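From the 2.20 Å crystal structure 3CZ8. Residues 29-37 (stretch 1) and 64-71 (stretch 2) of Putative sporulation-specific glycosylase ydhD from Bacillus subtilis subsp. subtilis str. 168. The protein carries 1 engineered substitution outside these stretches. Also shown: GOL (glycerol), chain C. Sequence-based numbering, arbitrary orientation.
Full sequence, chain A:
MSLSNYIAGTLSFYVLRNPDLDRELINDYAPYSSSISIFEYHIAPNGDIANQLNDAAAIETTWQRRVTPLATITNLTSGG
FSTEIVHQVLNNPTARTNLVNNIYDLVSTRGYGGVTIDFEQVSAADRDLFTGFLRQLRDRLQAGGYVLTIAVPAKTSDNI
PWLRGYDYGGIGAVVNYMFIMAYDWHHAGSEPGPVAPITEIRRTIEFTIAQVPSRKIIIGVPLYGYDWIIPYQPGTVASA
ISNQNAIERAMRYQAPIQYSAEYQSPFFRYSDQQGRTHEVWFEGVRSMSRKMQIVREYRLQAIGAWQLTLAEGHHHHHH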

# COMPACT_ATOMS: atom_id res chain seq x y z
N TYR A 29 21.37 -8.69 -21.87
CA TYR A 29 22.71 -8.19 -22.16
C TYR A 29 22.86 -6.70 -21.84
O TYR A 29 23.92 -6.25 -21.41
CB TYR A 29 23.10 -8.48 -23.63
CG TYR A 29 22.54 -7.51 -24.65
CD1 TYR A 29 23.34 -6.52 -25.22
CD2 TYR A 29 21.19 -7.57 -25.04
CE1 TYR A 29 22.83 -5.62 -26.15
CE2 TYR A 29 20.68 -6.67 -25.98
CZ TYR A 29 21.50 -5.70 -26.52
OH TYR A 29 21.00 -4.81 -27.45
N ALA A 30 21.77 -5.95 -22.06
CA ALA A 30 21.76 -4.49 -21.98
C ALA A 30 21.81 -3.99 -20.53
O ALA A 30 21.30 -4.68 -19.64
CB ALA A 30 20.53 -3.93 -22.70
N PRO A 31 22.44 -2.81 -20.29
CA PRO A 31 22.43 -2.19 -18.96
C PRO A 31 21.01 -1.90 -18.48
O PRO A 31 20.18 -1.43 -19.27
CB PRO A 31 23.21 -0.89 -19.16
CG PRO A 31 23.19 -0.65 -20.64
CD PRO A 31 23.22 -2.01 -21.25
N TYR A 32 20.74 -2.19 -17.20
CA TYR A 32 19.37 -2.13 -16.67
C TYR A 32 18.80 -0.71 -16.62
O TYR A 32 19.52 0.25 -16.37
CB TYR A 32 19.27 -2.82 -15.30
CG TYR A 32 19.44 -4.33 -15.35
CD1 TYR A 32 19.73 -5.05 -14.19
CD2 TYR A 32 19.31 -5.04 -16.55
CE1 TYR A 32 19.89 -6.44 -14.22
CE2 TYR A 32 19.47 -6.43 -16.59
CZ TYR A 32 19.76 -7.12 -15.43
OH TYR A 32 19.92 -8.49 -15.46
N SER A 33 17.51 -0.62 -16.89
CA SER A 33 16.83 0.65 -17.08
C SER A 33 15.93 1.04 -15.89
O SER A 33 15.33 2.13 -15.88
CB SER A 33 16.01 0.58 -18.37
OG SER A 33 15.19 1.71 -18.55
N SER A 34 15.85 0.17 -14.90
CA SER A 34 15.00 0.41 -13.73
C SER A 34 15.64 -0.12 -12.46
O SER A 34 16.63 -0.86 -12.51
CB SER A 34 13.62 -0.21 -13.94
OG SER A 34 12.72 0.21 -12.92
N SER A 35 15.08 0.27 -11.32
CA SER A 35 15.56 -0.22 -10.04
C SER A 35 14.43 -0.33 -9.03
O SER A 35 13.37 0.27 -9.22
CB SER A 35 16.71 0.65 -9.50
OG SER A 35 16.33 2.01 -9.40
N ILE A 36 14.66 -1.11 -7.98
CA ILE A 36 13.75 -1.21 -6.85
C ILE A 36 14.60 -1.01 -5.61
O ILE A 36 15.58 -1.73 -5.40
CB ILE A 36 13.03 -2.60 -6.83
CG1 ILE A 36 11.88 -2.62 -7.84
CG2 ILE A 36 12.49 -2.93 -5.44
CD1 ILE A 36 11.37 -4.01 -8.16
N SER A 37 14.25 -0.01 -4.80
CA SER A 37 14.94 0.21 -3.54
C SER A 37 14.11 -0.37 -2.41
O SER A 37 13.07 0.18 -2.05
CB SER A 37 15.23 1.70 -3.32
OG SER A 37 15.72 2.31 -4.51
N GLN A 64 16.05 -11.42 -11.67
CA GLN A 64 15.42 -12.23 -12.72
C GLN A 64 14.48 -11.44 -13.63
O GLN A 64 14.24 -11.84 -14.77
CB GLN A 64 14.68 -13.43 -12.10
CG GLN A 64 15.60 -14.56 -11.65
CD GLN A 64 14.97 -15.45 -10.58
OE1 GLN A 64 13.81 -15.28 -10.20
NE2 GLN A 64 15.75 -16.41 -10.08
N ARG A 65 13.96 -10.33 -13.12
CA ARG A 65 13.07 -9.45 -13.88
C ARG A 65 13.82 -8.37 -14.68
O ARG A 65 13.20 -7.54 -15.35
CB ARG A 65 12.04 -8.82 -12.94
CG ARG A 65 10.93 -9.79 -12.51
CD ARG A 65 10.23 -9.36 -11.22
NE ARG A 65 9.55 -8.07 -11.33
CZ ARG A 65 9.92 -6.96 -10.70
NH1 ARG A 65 10.97 -6.97 -9.88
NH2 ARG A 65 9.23 -5.84 -10.87
N ARG A 66 15.16 -8.42 -14.61
CA ARG A 66 16.07 -7.48 -15.30
C ARG A 66 15.93 -6.04 -14.79
O ARG A 66 15.88 -5.08 -15.57
CB ARG A 66 15.97 -7.58 -16.83
CG ARG A 66 16.44 -8.93 -17.39
CD ARG A 66 16.57 -8.89 -18.91
NE ARG A 66 17.64 -7.98 -19.35
CZ ARG A 66 17.97 -7.74 -20.61
NH1 ARG A 66 18.95 -6.89 -20.89
NH2 ARG A 66 17.31 -8.33 -21.61
N VAL A 67 15.86 -5.91 -13.47
CA VAL A 67 15.71 -4.65 -12.77
C VAL A 67 16.73 -4.72 -11.63
O VAL A 67 16.98 -5.80 -11.10
CB VAL A 67 14.24 -4.49 -12.25
CG1 VAL A 67 14.10 -3.37 -11.24
CG2 VAL A 67 13.28 -4.23 -13.41
N THR A 68 17.36 -3.59 -11.28
CA THR A 68 18.39 -3.58 -10.23
C THR A 68 17.81 -3.49 -8.82
O THR A 68 17.12 -2.53 -8.50
CB THR A 68 19.40 -2.41 -10.41
OG1 THR A 68 19.81 -2.31 -11.78
CG2 THR A 68 20.62 -2.60 -9.53
N PRO A 69 18.07 -4.50 -7.96
CA PRO A 69 17.69 -4.36 -6.56
C PRO A 69 18.67 -3.49 -5.77
O PRO A 69 19.88 -3.77 -5.74
CB PRO A 69 17.68 -5.80 -6.05
CG PRO A 69 18.64 -6.52 -6.91
CD PRO A 69 18.70 -5.81 -8.24
N LEU A 70 18.15 -2.46 -5.12
CA LEU A 70 18.96 -1.57 -4.30
C LEU A 70 18.56 -1.72 -2.84
O LEU A 70 17.39 -1.86 -2.52
CB LEU A 70 18.80 -0.11 -4.75
CG LEU A 70 19.03 0.23 -6.23
CD1 LEU A 70 18.66 1.69 -6.52
CD2 LEU A 70 20.46 -0.02 -6.65
N ALA A 71 19.56 -1.71 -1.96
CA ALA A 71 19.32 -1.72 -0.52
C ALA A 71 19.11 -0.30 -0.01
O ALA A 71 19.94 0.58 -0.25
CB ALA A 71 20.50 -2.35 0.21
C1 GOL C . 18.37 3.45 -11.74
O1 GOL C . 17.04 3.08 -12.01
C2 GOL C . 19.20 3.23 -13.00
O2 GOL C . 18.60 3.93 -14.06
C3 GOL C . 19.26 1.74 -13.35
O3 GOL C . 19.97 1.01 -12.37

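Two neighbouring parallel strands, Ser35–Ser37 and Thr68–Ala71, carry the contact, and main-chain hydrogen bonds set its register. Thr68 N donates to Ser34 O (3.1 Å), Ile36 N donates to Thr68 O (2.9 Å), and Leu70 N donates to Ile36 O (2.7 Å), all close to straight. Ile36 thus spends both its amide and its carbonyl on the partner stretch, and so does Thr68. Pro69 has no N-H to give, yet it costs the ladder nothing, because it falls between the two donating amides, Thr68 and Leu70; its CA instead approaches Ile36 O at 3.6 Å. Similar CA-H...O contacts, Ser35 CA to Thr68 O at 3.2 Å and Ser37 CA to Leu70 O at 3.4 Å, supplement the ladder.

The side chains alternate. Ser35, Ser37, Thr68 and Leu70 share one face, where the small serines leave room for Leu70, whose CD1 lies 3.7 Å from Ser35 CB and 3.6 Å from Ser37 OG. Both serine hydroxyls have partners in the crystal: Ser37 OG bonds elsewhere in the structure, and Ser35 OG hydrogen-bonds glycerol O1 at 2.9 Å. Thr68 OG1 reaches glycerol O3 more weakly, at 3.4 Å. The glycerol probably came from the crystallisation liquor, so it says nothing about a native partner. On the other face, with Pro69, Ile36 provides apolar cover, its CG1 lying 4.1 Å from Val67 CG1.

Before the strands, the contact becomes more exposed, and its one hydrogen bond from a side chain is weak. Arg66, at positive phi in a Schellman motif just after a helix, sends its long side chain past Tyr32 to the backbone of Ala30, where NH1 makes that weak bond to Ala30 O (3.5 Å). The Tyr32 ring lays one face over Arg66 O and Val67 N, covering backbone where the ladder has not yet begun.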